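Local coordinates for protein amine Dehydrogenase (PDB 1JMX) that carries two covalently bound c-type haems and, as the alpha subunit of a quinohemoprotein amine dehydrogenase, probably passes on electrons from amine oxidation, at residues P291-A296 and L407-L412; K364-K369 and W398-N403; P413-V418 and I467-D472. One frame throughout, in Å; residues are numbered along the deposited sequence.

Contact 1: P291-A296 and L407-L412; sequences PAFIKA and LRIGYL
The carbonyl oxygen of Ile409 is the best-held polar atom at this junction, and within this contact one water grips it, its oxygen 2.9 Å from Ile409 O. The same water donates its second, longer bond to Ala292 O at 3.3 Å, so two acceptors that could not bond each other are tied together across the contact. The rest is apolar and centres on Phe293. Its chi1 of 57° puts CG in the crowded position between the backbone N and the carbonyl carbon, and from there the ring reaches into the bend of 407-412. Leu412 CD2 lies over one face of the ring, 3.6 Å from the Phe293 centroid in a CH-pi contact offset toward the CE1-CZ rim, where Leu412 CD2 comes within a tight 3.2 Å of Phe293 CE1. Pro291 CB lies more loosely over the opposite face, so the ring has a neighbour on both sides. At the root of the side chain, Ile409 CG2 packs 3.6 Å from Phe293 CB, the two side chains crossing at about a right angle. Gly410 passes beside the ring where a CB would clash with Phe293 CD2. An alanine at Phe293 would lose the ring between Pro291 and Leu412 and would probably loosen this seam between domains III and IV. The strands belong to different sheets and cross almost at a right angle, 100° between their directions. Tyr362 of strand 354-362 touches both Ile409 and Leu412, while Leu412 also rests on Ala397 of strand 391-400, within its own sheet.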
ATOM      1  N   PRO A 291      12.083 -33.622 -15.786  1.00 20.43           N
ATOM      2  CA  PRO A 291      10.730 -33.051 -15.796  1.00 19.77           C
ATOM      3  C   PRO A 291       9.699 -34.026 -15.267  1.00 19.54           C
ATOM      4  O   PRO A 291       9.974 -35.218 -15.129  1.00 19.98           O
ATOM      5  CB  PRO A 291      10.473 -32.794 -17.282  1.00 20.32           C
ATOM      6  CG  PRO A 291      11.850 -32.707 -17.879  1.00 21.45           C
ATOM      7  CD  PRO A 291      12.569 -33.801 -17.165  1.00 20.84           C
ATOM      8  N   ALA A 292       8.497 -33.511 -15.017  1.00 18.87           N
ATOM      9  CA  ALA A 292       7.396 -34.320 -14.515  1.00 19.78           C
ATOM     10  C   ALA A 292       6.402 -34.663 -15.627  1.00 20.66           C
ATOM     11  O   ALA A 292       5.237 -34.954 -15.364  1.00 19.60           O
ATOM     12  CB  ALA A 292       6.695 -33.597 -13.378  1.00 21.72           C
ATOM     13  N   PHE A 293       6.870 -34.615 -16.869  1.00 21.59           N
ATOM     14  CA  PHE A 293       6.036 -34.939 -18.021  1.00 22.58           C
ATOM     15  C   PHE A 293       6.871 -35.570 -19.133  1.00 23.74           C
ATOM     16  O   PHE A 293       8.070 -35.295 -19.258  1.00 23.41           O
ATOM     17  CB  PHE A 293       5.315 -33.689 -18.549  1.00 21.17           C
ATOM     18  CG  PHE A 293       6.241 -32.565 -18.934  1.00 20.46           C
ATOM     19  CD1 PHE A 293       6.815 -32.516 -20.201  1.00 21.83           C
ATOM     20  CD2 PHE A 293       6.534 -31.546 -18.028  1.00 20.59           C
ATOM     21  CE1 PHE A 293       7.671 -31.469 -20.560  1.00 20.70           C
ATOM     22  CE2 PHE A 293       7.385 -30.501 -18.379  1.00 19.20           C
ATOM     23  CZ  PHE A 293       7.952 -30.466 -19.647  1.00 21.05           C
ATOM     24  N   ILE A 294       6.229 -36.423 -19.927  1.00 24.31           N
ATOM     25  CA  ILE A 294       6.888 -37.092 -21.041  1.00 24.83           C
ATOM     26  C   ILE A 294       5.849 -37.191 -22.151  1.00 25.60           C
ATOM     27  O   ILE A 294       4.738 -37.688 -21.937  1.00 25.80           O
ATOM     28  CB  ILE A 294       7.432 -38.515 -20.642  1.00 24.34           C
ATOM     29  CG1 ILE A 294       8.129 -39.192 -21.820  1.00 24.09           C
ATOM     30  CG2 ILE A 294       6.317 -39.408 -20.149  1.00 24.73           C
ATOM     31  CD1 ILE A 294       9.498 -38.665 -22.107  1.00 24.53           C
ATOM     32  N   LYS A 295       6.178 -36.627 -23.306  1.00 25.67           N
ATOM     33  CA  LYS A 295       5.268 -36.664 -24.436  1.00 26.07           C
ATOM     34  C   LYS A 295       5.287 -38.078 -25.021  1.00 26.65           C
ATOM     35  O   LYS A 295       6.349 -38.716 -25.082  1.00 26.35           O
ATOM     36  CB  LYS A 295       5.680 -35.641 -25.494  1.00 25.15           C
ATOM     37  CG  LYS A 295       4.707 -35.550 -26.650  1.00 25.57           C
ATOM     38  CD  LYS A 295       5.190 -34.575 -27.692  1.00 27.29           C
ATOM     39  CE  LYS A 295       4.231 -34.516 -28.870  1.00 29.37           C
ATOM     40  NZ  LYS A 295       2.856 -34.077 -28.469  1.00 31.19           N
ATOM     41  N   ALA A 296       4.111 -38.561 -25.420  1.00 26.97           N
ATOM     42  CA  ALA A 296       3.964 -39.890 -26.002  1.00 27.46           C
ATOM     43  C   ALA A 296       4.758 -39.955 -27.298  1.00 28.87           C
ATOM     44  O   ALA A 296       4.683 -39.046 -28.133  1.00 28.60           O
ATOM     45  CB  ALA A 296       2.500 -40.192 -26.265  1.00 26.46           C
ATOM     46  N   LEU A 407      -5.905 -33.508 -17.338  1.00 25.70           N
ATOM     47  CA  LEU A 407      -4.565 -33.936 -16.983  1.00 25.14           C
ATOM     48  C   LEU A 407      -3.651 -32.714 -16.977  1.00 23.95           C
ATOM     49  O   LEU A 407      -3.545 -32.024 -17.986  1.00 23.47           O
ATOM     50  CB  LEU A 407      -4.079 -34.918 -18.059  1.00 24.16           C
ATOM     51  CG  LEU A 407      -2.974 -35.975 -17.923  1.00 24.39           C
ATOM     52  CD1 LEU A 407      -2.162 -35.968 -19.222  1.00 23.23           C
ATOM     53  CD2 LEU A 407      -2.072 -35.755 -16.728  1.00 23.38           C
ATOM     54  N   ARG A 408      -3.050 -32.402 -15.832  1.00 23.69           N
ATOM     55  CA  ARG A 408      -2.116 -31.286 -15.784  1.00 22.95           C
ATOM     56  C   ARG A 408      -0.769 -31.869 -16.217  1.00 21.19           C
ATOM     57  O   ARG A 408      -0.217 -32.742 -15.547  1.00 20.52           O
ATOM     58  CB  ARG A 408      -2.008 -30.676 -14.381  1.00 24.52           C
ATOM     59  CG  ARG A 408      -1.099 -29.429 -14.354  1.00 26.98           C
ATOM     60  CD  ARG A 408      -1.101 -28.722 -13.006  1.00 30.11           C
ATOM     61  NE  ARG A 408       0.195 -28.783 -12.324  1.00 34.21           N
ATOM     62  CZ  ARG A 408       1.181 -27.903 -12.485  1.00 35.59           C
ATOM     63  NH1 ARG A 408       1.036 -26.877 -13.310  1.00 38.42           N
ATOM     64  NH2 ARG A 408       2.330 -28.057 -11.841  1.00 37.45           N
ATOM     65  N   ILE A 409      -0.303 -31.450 -17.388  1.00 20.71           N
ATOM     66  CA  ILE A 409       0.958 -31.922 -17.927  1.00 20.05           C
ATOM     67  C   ILE A 409       2.116 -31.345 -17.122  1.00 20.41           C
ATOM     68  O   ILE A 409       2.927 -32.087 -16.570  1.00 20.13           O
ATOM     69  CB  ILE A 409       1.124 -31.533 -19.430  1.00 20.49           C
ATOM     70  CG1 ILE A 409       0.234 -32.401 -20.332  1.00 21.29           C
ATOM     71  CG2 ILE A 409       2.556 -31.737 -19.877  1.00 19.10           C
ATOM     72  CD1 ILE A 409      -1.231 -32.275 -20.103  1.00 23.03           C
ATOM     73  N   GLY A 410       2.187 -30.017 -17.070  1.00 20.20           N
ATOM     74  CA  GLY A 410       3.250 -29.351 -16.340  1.00 19.07           C
ATOM     75  C   GLY A 410       3.538 -28.007 -16.969  1.00 19.66           C
ATOM     76  O   GLY A 410       2.683 -27.438 -17.639  1.00 19.43           O
ATOM     77  N   TYR A 411       4.739 -27.491 -16.752  1.00 20.18           N
ATOM     78  CA  TYR A 411       5.128 -26.202 -17.315  1.00 21.04           C
ATOM     79  C   TYR A 411       5.910 -26.436 -18.599  1.00 21.30           C
ATOM     80  O   TYR A 411       7.067 -26.852 -18.553  1.00 22.37           O
ATOM     81  CB  TYR A 411       5.987 -25.423 -16.318  1.00 21.66           C
ATOM     82  CG  TYR A 411       5.258 -24.995 -15.062  1.00 22.79           C
ATOM     83  CD1 TYR A 411       5.867 -25.103 -13.811  1.00 23.60           C
ATOM     84  CD2 TYR A 411       3.979 -24.438 -15.127  1.00 23.45           C
ATOM     85  CE1 TYR A 411       5.225 -24.663 -12.656  1.00 24.74           C
ATOM     86  CE2 TYR A 411       3.327 -23.992 -13.978  1.00 22.63           C
ATOM     87  CZ  TYR A 411       3.956 -24.109 -12.748  1.00 24.17           C
ATOM     88  OH  TYR A 411       3.315 -23.690 -11.606  1.00 26.22           O
ATOM     89  N   LEU A 412       5.274 -26.168 -19.740  1.00 21.44           N
ATOM     90  CA  LEU A 412       5.902 -26.367 -21.045  1.00 20.77           C
ATOM     91  C   LEU A 412       6.514 -25.100 -21.618  1.00 20.92           C
ATOM     92  O   LEU A 412       5.996 -24.005 -21.417  1.00 21.39           O
ATOM     93  CB  LEU A 412       4.890 -26.943 -22.041  1.00 19.70           C
ATOM     94  CG  LEU A 412       4.343 -28.348 -21.772  1.00 20.27           C
ATOM     95  CD1 LEU A 412       3.486 -28.801 -22.935  1.00 20.33           C
ATOM     96  CD2 LEU A 412       5.486 -29.311 -21.580  1.00 21.01           C
TER
HETATM   97  O   HOH W   1       3.217 -32.882 -13.827  1.00 32.73           O

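Contact 2: K364-K369 and W398-N403; sequences KVEEVK and WGKDAN. With NI (nickel (II) ion), chain D.
Glu366 turns its CG anti to the backbone N (chi1 -159°) and runs on extended, while Lys400 bends only at its last torsion (chi4 65°); together these bring the ammonium obliquely across the carboxylate. Lys369 likewise stays extended until a final kink (chi4 -54°) that drops its NZ toward Glu367. The backbone beneath is a classic beta bulge, with Glu366 and Glu367 both set against Trp398 on the neighbouring antiparallel strand. Two amides therefore share Trp398 O: Glu366 N at 2.8 Å, in the carbonyl plane but bent at its hydrogen, and Glu367 N at 3.0 Å, nearly straight yet above that plane. Trp398 N returns a bond of 2.8 Å to Glu367 O, almost along the C=O axis. Gly399 follows where a CB would run into Lys364 O. Above the bulge, Lys369 lays its aliphatic end across the indole, CE standing 3.8 Å from the centroid of the five-membered ring of Trp398 in a CH-pi contact; its NZ is too distant for more than a weak cation-pi attraction. The indole NE1 is bonded to Glu396. Lys400 NZ meets Glu366 OE1 at 2.6 Å, from above the carboxylate plane, and a water joins the same OE1 to Gly399 O. Glu367 divides its carboxylate: OE2 takes Lys369 NZ at 2.8 Å through its anti lone pair, whereas OE1 binds the nickel ion at 1.9 Å, with two waters also bound to the metal. A cation at each oxygen would be expected to keep Glu367 ionised, and the lysines probably balance much of the acidic charge that the bulge gathers here.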
ATOM      1  N   LYS A 364      -1.361 -34.760 -26.515  1.00 26.70           N
ATOM      2  CA  LYS A 364      -1.547 -33.421 -27.060  1.00 26.97           C
ATOM      3  C   LYS A 364      -1.996 -32.428 -25.994  1.00 25.45           C
ATOM      4  O   LYS A 364      -2.722 -32.782 -25.062  1.00 25.38           O
ATOM      5  CB  LYS A 364      -2.592 -33.434 -28.182  1.00 29.07           C
ATOM      6  CG  LYS A 364      -3.950 -34.019 -27.783  1.00 32.03           C
ATOM      7  CD  LYS A 364      -5.114 -33.228 -28.391  1.00 35.93           C
ATOM      8  CE  LYS A 364      -5.312 -31.879 -27.676  1.00 37.00           C
ATOM      9  NZ  LYS A 364      -6.297 -30.985 -28.364  1.00 38.12           N
ATOM     10  N   VAL A 365      -1.576 -31.178 -26.160  1.00 24.78           N
ATOM     11  CA  VAL A 365      -1.943 -30.122 -25.229  1.00 22.58           C
ATOM     12  C   VAL A 365      -3.247 -29.500 -25.711  1.00 23.36           C
ATOM     13  O   VAL A 365      -3.386 -29.105 -26.874  1.00 23.10           O
ATOM     14  CB  VAL A 365      -0.842 -29.043 -25.100  1.00 20.21           C
ATOM     15  CG1 VAL A 365      -1.248 -28.025 -24.059  1.00 19.46           C
ATOM     16  CG2 VAL A 365       0.484 -29.677 -24.709  1.00 17.90           C
ATOM     17  N   GLU A 366      -4.200 -29.434 -24.792  1.00 24.00           N
ATOM     18  CA  GLU A 366      -5.536 -28.914 -25.047  1.00 24.36           C
ATOM     19  C   GLU A 366      -5.761 -27.476 -24.565  1.00 22.61           C
ATOM     20  O   GLU A 366      -6.260 -26.625 -25.303  1.00 22.58           O
ATOM     21  CB  GLU A 366      -6.508 -29.840 -24.329  1.00 26.57           C
ATOM     22  CG  GLU A 366      -7.919 -29.829 -24.808  1.00 30.76           C
ATOM     23  CD  GLU A 366      -8.721 -30.926 -24.131  1.00 33.82           C
ATOM     24  OE1 GLU A 366      -8.865 -30.877 -22.880  1.00 32.53           O
ATOM     25  OE2 GLU A 366      -9.174 -31.853 -24.847  1.00 36.75           O
ATOM     26  N   GLU A 367      -5.369 -27.214 -23.325  1.00 20.98           N
ATOM     27  CA  GLU A 367      -5.566 -25.914 -22.698  1.00 18.64           C
ATOM     28  C   GLU A 367      -4.276 -25.397 -22.050  1.00 17.57           C
ATOM     29  O   GLU A 367      -3.468 -26.179 -21.543  1.00 18.18           O
ATOM     30  CB  GLU A 367      -6.693 -26.073 -21.666  1.00 17.49           C
ATOM     31  CG  GLU A 367      -6.603 -25.214 -20.423  1.00 17.78           C
ATOM     32  CD  GLU A 367      -7.079 -23.798 -20.637  1.00 18.93           C
ATOM     33  OE1 GLU A 367      -7.273 -23.387 -21.795  1.00 17.85           O
ATOM     34  OE2 GLU A 367      -7.265 -23.088 -19.631  1.00 20.98           O
ATOM     35  N   VAL A 368      -4.074 -24.082 -22.086  1.00 16.60           N
ATOM     36  CA  VAL A 368      -2.881 -23.479 -21.497  1.00 15.72           C
ATOM     37  C   VAL A 368      -3.238 -22.376 -20.511  1.00 16.11           C
ATOM     38  O   VAL A 368      -4.077 -21.523 -20.805  1.00 16.85           O
ATOM     39  CB  VAL A 368      -1.957 -22.881 -22.570  1.00 15.94           C
ATOM     40  CG1 VAL A 368      -0.707 -22.307 -21.930  1.00 14.10           C
ATOM     41  CG2 VAL A 368      -1.588 -23.937 -23.579  1.00 15.90           C
ATOM     42  N   LYS A 369      -2.599 -22.401 -19.342  1.00 15.95           N
ATOM     43  CA  LYS A 369      -2.826 -21.402 -18.302  1.00 15.60           C
ATOM     44  C   LYS A 369      -1.533 -20.680 -17.943  1.00 15.85           C
ATOM     45  O   LYS A 369      -0.509 -21.311 -17.709  1.00 15.64           O
ATOM     46  CB  LYS A 369      -3.395 -22.050 -17.036  1.00 15.84           C
ATOM     47  CG  LYS A 369      -4.719 -22.749 -17.234  1.00 17.49           C
ATOM     48  CD  LYS A 369      -5.203 -23.379 -15.947  1.00 18.29           C
ATOM     49  CE  LYS A 369      -6.384 -24.282 -16.199  1.00 18.49           C
ATOM     50  NZ  LYS A 369      -7.468 -23.566 -16.921  1.00 20.74           N
ATOM     51  N   TRP A 398      -2.354 -28.291 -20.078  1.00 16.19           N
ATOM     52  CA  TRP A 398      -3.405 -29.216 -19.669  1.00 17.90           C
ATOM     53  C   TRP A 398      -3.910 -30.023 -20.852  1.00 18.62           C
ATOM     54  O   TRP A 398      -4.050 -29.514 -21.961  1.00 17.93           O
ATOM     55  CB  TRP A 398      -4.602 -28.479 -19.063  1.00 19.66           C
ATOM     56  CG  TRP A 398      -4.304 -27.810 -17.784  1.00 21.22           C
ATOM     57  CD1 TRP A 398      -3.622 -26.646 -17.614  1.00 21.70           C
ATOM     58  CD2 TRP A 398      -4.658 -28.268 -16.475  1.00 23.40           C
ATOM     59  NE1 TRP A 398      -3.524 -26.347 -16.283  1.00 22.99           N
ATOM     60  CE2 TRP A 398      -4.152 -27.323 -15.554  1.00 23.24           C
ATOM     61  CE3 TRP A 398      -5.358 -29.387 -15.987  1.00 24.61           C
ATOM     62  CZ2 TRP A 398      -4.318 -27.456 -14.171  1.00 23.65           C
ATOM     63  CZ3 TRP A 398      -5.525 -29.523 -14.604  1.00 25.04           C
ATOM     64  CH2 TRP A 398      -5.005 -28.558 -13.714  1.00 24.89           C
ATOM     65  N   GLY A 399      -4.238 -31.277 -20.584  1.00 20.83           N
ATOM     66  CA  GLY A 399      -4.754 -32.151 -21.617  1.00 22.87           C
ATOM     67  C   GLY A 399      -5.787 -33.054 -20.990  1.00 24.32           C
ATOM     68  O   GLY A 399      -6.432 -32.691 -20.002  1.00 23.58           O
ATOM     69  N   LYS A 400      -5.959 -34.232 -21.563  1.00 25.35           N
ATOM     70  CA  LYS A 400      -6.911 -35.186 -21.031  1.00 27.72           C
ATOM     71  C   LYS A 400      -6.281 -36.554 -21.034  1.00 27.64           C
ATOM     72  O   LYS A 400      -5.533 -36.897 -21.952  1.00 28.58           O
ATOM     73  CB  LYS A 400      -8.199 -35.201 -21.860  1.00 29.41           C
ATOM     74  CG  LYS A 400      -9.123 -34.025 -21.588  1.00 30.02           C
ATOM     75  CD  LYS A 400     -10.501 -34.290 -22.147  1.00 31.71           C
ATOM     76  CE  LYS A 400     -11.510 -33.241 -21.672  1.00 32.94           C
ATOM     77  NZ  LYS A 400     -11.210 -31.872 -22.172  1.00 31.35           N
ATOM     78  N   ASP A 401      -6.542 -37.323 -19.987  1.00 28.45           N
ATOM     79  CA  ASP A 401      -5.987 -38.659 -19.916  1.00 30.82           C
ATOM     80  C   ASP A 401      -6.872 -39.674 -20.659  1.00 32.71           C
ATOM     81  O   ASP A 401      -7.885 -39.296 -21.280  1.00 32.56           O
ATOM     82  CB  ASP A 401      -5.746 -39.064 -18.460  1.00 29.33           C
ATOM     83  CG  ASP A 401      -7.008 -39.106 -17.643  1.00 28.17           C
ATOM     84  OD1 ASP A 401      -8.115 -38.993 -18.202  1.00 28.76           O
ATOM     85  OD2 ASP A 401      -6.884 -39.281 -16.420  1.00 30.79           O
ATOM     86  N   ALA A 402      -6.477 -40.948 -20.599  1.00 33.90           N
ATOM     87  CA  ALA A 402      -7.203 -42.035 -21.260  1.00 35.17           C
ATOM     88  C   ALA A 402      -8.649 -42.145 -20.784  1.00 36.41           C
ATOM     89  O   ALA A 402      -9.511 -42.645 -21.510  1.00 36.80           O
ATOM     90  CB  ALA A 402      -6.481 -43.346 -21.045  1.00 34.65           C
ATOM     91  N   ASN A 403      -8.909 -41.658 -19.570  1.00 38.18           N
ATOM     92  CA  ASN A 403     -10.250 -41.685 -18.996  1.00 39.46           C
ATOM     93  C   ASN A 403     -11.078 -40.427 -19.286  1.00 39.03           C
ATOM     94  O   ASN A 403     -12.145 -40.235 -18.697  1.00 40.20           O
ATOM     95  CB  ASN A 403     -10.176 -41.919 -17.486  1.00 41.64           C
ATOM     96  CG  ASN A 403      -9.693 -43.313 -17.140  1.00 44.01           C
ATOM     97  OD1 ASN A 403      -9.764 -44.228 -17.971  1.00 45.57           O
ATOM     98  ND2 ASN A 403      -9.201 -43.491 -15.914  1.00 44.52           N
TER
HETATM   99 NI    NI D2001      -7.688 -21.726 -22.688  1.00 19.97          NI
HETATM  100  O   HOH W   2      -5.199 -34.224 -24.341  1.00 33.25           O
HETATM  101  O   HOH W   3      -8.005 -30.569 -20.401  1.00 27.27           O
HETATM  102  O   HOH W   4      -8.014 -19.842 -23.528  1.00 13.88           O
HETATM  103  O   HOH W   5      -7.020 -22.478 -24.656  1.00 60.89           O

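Contact 3: P413-V418 and I467-D472; sequences PASWKV and IATLAD
Strands 414-418 and 467-470 pair antiparallel in domain IV, assigned to the E-set clan and so probably immunoglobulin-like, and from Ser415 to Lys417 the paired side chains alternate between two faces. On one, the indole of Trp416 lies flat over Ala468, whose CB sits 3.4 Å from the centroid of the six-membered ring and 18° off its normal, closest to CZ3 and CH2. The methyl is small enough to let the ring settle against the strand; Phe393, Ala395 and Val370 line the same side, within the domain. On the other face Lys417 and Ile467 lie side by side and point the same way. Lys417 begins in the crowded position between backbone N and carbonyl carbon (chi1 65°) and then bends at its end, which folds NZ back to 3.1 Å from Ile467 CG2, a tight contact. Ser415 and Thr469 neighbour each other on that face, Ser415 CB 3.2 Å from Thr469 OG1. Reciprocal amide-carbonyl bonds join Ser415 with Thr469 and Lys417 with Ile467, all at 2.9 Å between N and O. Beyond the strand end Ala471 N donates to Pro413 O, straight but above the carbonyl plane, and a water donates to that same Pro413 O at 2.9 Å while accepting from Asp472 N.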
ATOM      1  N   PRO A 413       7.635 -25.238 -22.348  1.00 20.96           N
ATOM      2  CA  PRO A 413       8.319 -24.094 -22.959  1.00 20.86           C
ATOM      3  C   PRO A 413       7.398 -23.348 -23.923  1.00 20.88           C
ATOM      4  O   PRO A 413       6.559 -23.949 -24.598  1.00 21.32           O
ATOM      5  CB  PRO A 413       9.502 -24.746 -23.676  1.00 21.19           C
ATOM      6  CG  PRO A 413       9.006 -26.135 -23.977  1.00 22.13           C
ATOM      7  CD  PRO A 413       8.323 -26.496 -22.689  1.00 21.04           C
ATOM      8  N   ALA A 414       7.546 -22.030 -23.970  1.00 21.00           N
ATOM      9  CA  ALA A 414       6.703 -21.222 -24.830  1.00 20.03           C
ATOM     10  C   ALA A 414       7.311 -19.892 -25.210  1.00 19.79           C
ATOM     11  O   ALA A 414       8.349 -19.482 -24.695  1.00 20.34           O
ATOM     12  CB  ALA A 414       5.362 -20.982 -24.143  1.00 21.71           C
ATOM     13  N   SER A 415       6.646 -19.236 -26.147  1.00 20.85           N
ATOM     14  CA  SER A 415       7.028 -17.916 -26.614  1.00 21.08           C
ATOM     15  C   SER A 415       6.185 -16.965 -25.776  1.00 20.10           C
ATOM     16  O   SER A 415       5.034 -17.261 -25.454  1.00 18.86           O
ATOM     17  CB  SER A 415       6.673 -17.758 -28.094  1.00 23.07           C
ATOM     18  OG  SER A 415       6.576 -16.388 -28.462  1.00 30.71           O
ATOM     19  N   TRP A 416       6.759 -15.820 -25.432  1.00 19.74           N
ATOM     20  CA  TRP A 416       6.059 -14.846 -24.617  1.00 17.18           C
ATOM     21  C   TRP A 416       5.990 -13.488 -25.257  1.00 18.12           C
ATOM     22  O   TRP A 416       6.949 -13.030 -25.878  1.00 19.18           O
ATOM     23  CB  TRP A 416       6.736 -14.712 -23.256  1.00 13.72           C
ATOM     24  CG  TRP A 416       6.651 -15.942 -22.448  1.00 12.03           C
ATOM     25  CD1 TRP A 416       7.553 -16.964 -22.410  1.00 10.87           C
ATOM     26  CD2 TRP A 416       5.600 -16.298 -21.552  1.00 11.06           C
ATOM     27  NE1 TRP A 416       7.130 -17.934 -21.539  1.00 11.05           N
ATOM     28  CE2 TRP A 416       5.933 -17.553 -20.999  1.00 11.56           C
ATOM     29  CE3 TRP A 416       4.409 -15.682 -21.163  1.00 11.41           C
ATOM     30  CZ2 TRP A 416       5.114 -18.202 -20.077  1.00 11.66           C
ATOM     31  CZ3 TRP A 416       3.596 -16.328 -20.249  1.00 10.70           C
ATOM     32  CH2 TRP A 416       3.954 -17.576 -19.715  1.00 11.13           C
ATOM     33  N   LYS A 417       4.829 -12.861 -25.112  1.00 18.08           N
ATOM     34  CA  LYS A 417       4.615 -11.520 -25.610  1.00 19.22           C
ATOM     35  C   LYS A 417       3.636 -10.776 -24.714  1.00 18.81           C
ATOM     36  O   LYS A 417       2.982 -11.357 -23.849  1.00 18.54           O
ATOM     37  CB  LYS A 417       4.148 -11.499 -27.069  1.00 19.03           C
ATOM     38  CG  LYS A 417       2.800 -12.113 -27.340  1.00 22.14           C
ATOM     39  CD  LYS A 417       2.433 -11.893 -28.805  1.00 26.24           C
ATOM     40  CE  LYS A 417       1.442 -12.936 -29.311  1.00 27.16           C
ATOM     41  NZ  LYS A 417       0.197 -12.930 -28.500  1.00 31.27           N
ATOM     42  N   VAL A 418       3.556  -9.474 -24.942  1.00 19.69           N
ATOM     43  CA  VAL A 418       2.701  -8.585 -24.183  1.00 20.24           C
ATOM     44  C   VAL A 418       1.776  -7.815 -25.136  1.00 19.95           C
ATOM     45  O   VAL A 418       2.183  -7.420 -26.234  1.00 19.54           O
ATOM     46  CB  VAL A 418       3.603  -7.624 -23.346  1.00 19.65           C
ATOM     47  CG1 VAL A 418       3.026  -6.215 -23.291  1.00 22.67           C
ATOM     48  CG2 VAL A 418       3.803  -8.197 -21.952  1.00 18.71           C
ATOM     49  N   ILE A 467       0.731 -12.962 -22.998  1.00 17.39           N
ATOM     50  CA  ILE A 467       0.427 -14.079 -23.895  1.00 16.44           C
ATOM     51  C   ILE A 467       1.560 -15.089 -24.026  1.00 15.27           C
ATOM     52  O   ILE A 467       2.681 -14.738 -24.389  1.00 13.49           O
ATOM     53  CB  ILE A 467       0.091 -13.595 -25.338  1.00 18.06           C
ATOM     54  CG1 ILE A 467      -0.823 -12.368 -25.309  1.00 16.48           C
ATOM     55  CG2 ILE A 467      -0.559 -14.730 -26.140  1.00 15.66           C
ATOM     56  CD1 ILE A 467      -2.122 -12.603 -24.656  1.00 15.68           C
ATOM     57  N   ALA A 468       1.246 -16.346 -23.726  1.00 15.00           N
ATOM     58  CA  ALA A 468       2.197 -17.446 -23.853  1.00 16.89           C
ATOM     59  C   ALA A 468       1.693 -18.330 -24.988  1.00 18.18           C
ATOM     60  O   ALA A 468       0.496 -18.599 -25.088  1.00 18.12           O
ATOM     61  CB  ALA A 468       2.259 -18.255 -22.571  1.00 17.22           C
ATOM     62  N   THR A 469       2.591 -18.731 -25.879  1.00 18.85           N
ATOM     63  CA  THR A 469       2.204 -19.597 -26.983  1.00 19.70           C
ATOM     64  C   THR A 469       3.127 -20.803 -26.947  1.00 19.31           C
ATOM     65  O   THR A 469       4.341 -20.675 -27.085  1.00 18.39           O
ATOM     66  CB  THR A 469       2.272 -18.876 -28.347  1.00 21.13           C
ATOM     67  OG1 THR A 469       3.607 -18.438 -28.593  1.00 27.27           O
ATOM     68  CG2 THR A 469       1.357 -17.671 -28.367  1.00 19.21           C
ATOM     69  N   LEU A 470       2.540 -21.963 -26.682  1.00 18.98           N
ATOM     70  CA  LEU A 470       3.284 -23.203 -26.585  1.00 20.87           C
ATOM     71  C   LEU A 470       4.137 -23.552 -27.799  1.00 22.11           C
ATOM     72  O   LEU A 470       3.709 -23.415 -28.945  1.00 20.74           O
ATOM     73  CB  LEU A 470       2.331 -24.345 -26.264  1.00 20.49           C
ATOM     74  CG  LEU A 470       2.556 -24.998 -24.907  1.00 22.07           C
ATOM     75  CD1 LEU A 470       2.696 -23.934 -23.832  1.00 19.82           C
ATOM     76  CD2 LEU A 470       1.409 -25.954 -24.611  1.00 20.51           C
ATOM     77  N   ALA A 471       5.380 -23.934 -27.525  1.00 24.10           N
ATOM     78  CA  ALA A 471       6.311 -24.337 -28.570  1.00 27.17           C
ATOM     79  C   ALA A 471       5.771 -25.651 -29.134  1.00 28.91           C
ATOM     80  O   ALA A 471       5.871 -25.923 -30.325  1.00 30.72           O
ATOM     81  CB  ALA A 471       7.691 -24.552 -27.981  1.00 25.02           C
ATOM     82  N   ASP A 472       5.144 -26.432 -28.259  1.00 31.07           N
ATOM     83  CA  ASP A 472       4.566 -27.721 -28.620  1.00 32.22           C
ATOM     84  C   ASP A 472       3.124 -27.569 -29.113  1.00 31.13           C
ATOM     85  O   ASP A 472       2.180 -27.718 -28.334  1.00 32.23           O
ATOM     86  CB  ASP A 472       4.625 -28.665 -27.396  1.00 35.43           C
ATOM     87  CG  ASP A 472       4.004 -30.041 -27.658  1.00 37.97           C
ATOM     88  OD1 ASP A 472       4.105 -30.543 -28.803  1.00 39.73           O
ATOM     89  OD2 ASP A 472       3.431 -30.623 -26.702  1.00 38.27           O
TER
HETATM   90  O   HOH W   6       5.615 -26.548 -25.427  1.00 18.91           O

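How the contacts relate
All three contacts meet around strand 406-420, which serves contacts 1 and 3 directly and neighbours strand 391-400 of contact 2. Contacts 1 and 2 lie nearest, their centres 10 Å apart, and a probable hydrogen bond links Leu407 O to Gly399 N at 2.8 Å. Contact 3 is about 16 Å from contact 1 and 17 Å from contact 2, centre to centre. A small apolar cluster joins them: Val365 CG1 packs 3.4 Å from Leu470 CD2, and Val365 CG2 3.6 Å from Leu412 CD1. The nickel ion belongs to contact 2, about 10 Å from the side chain of Leu470 and 13 Å from that of Ile409. All three lie away from the haem sites.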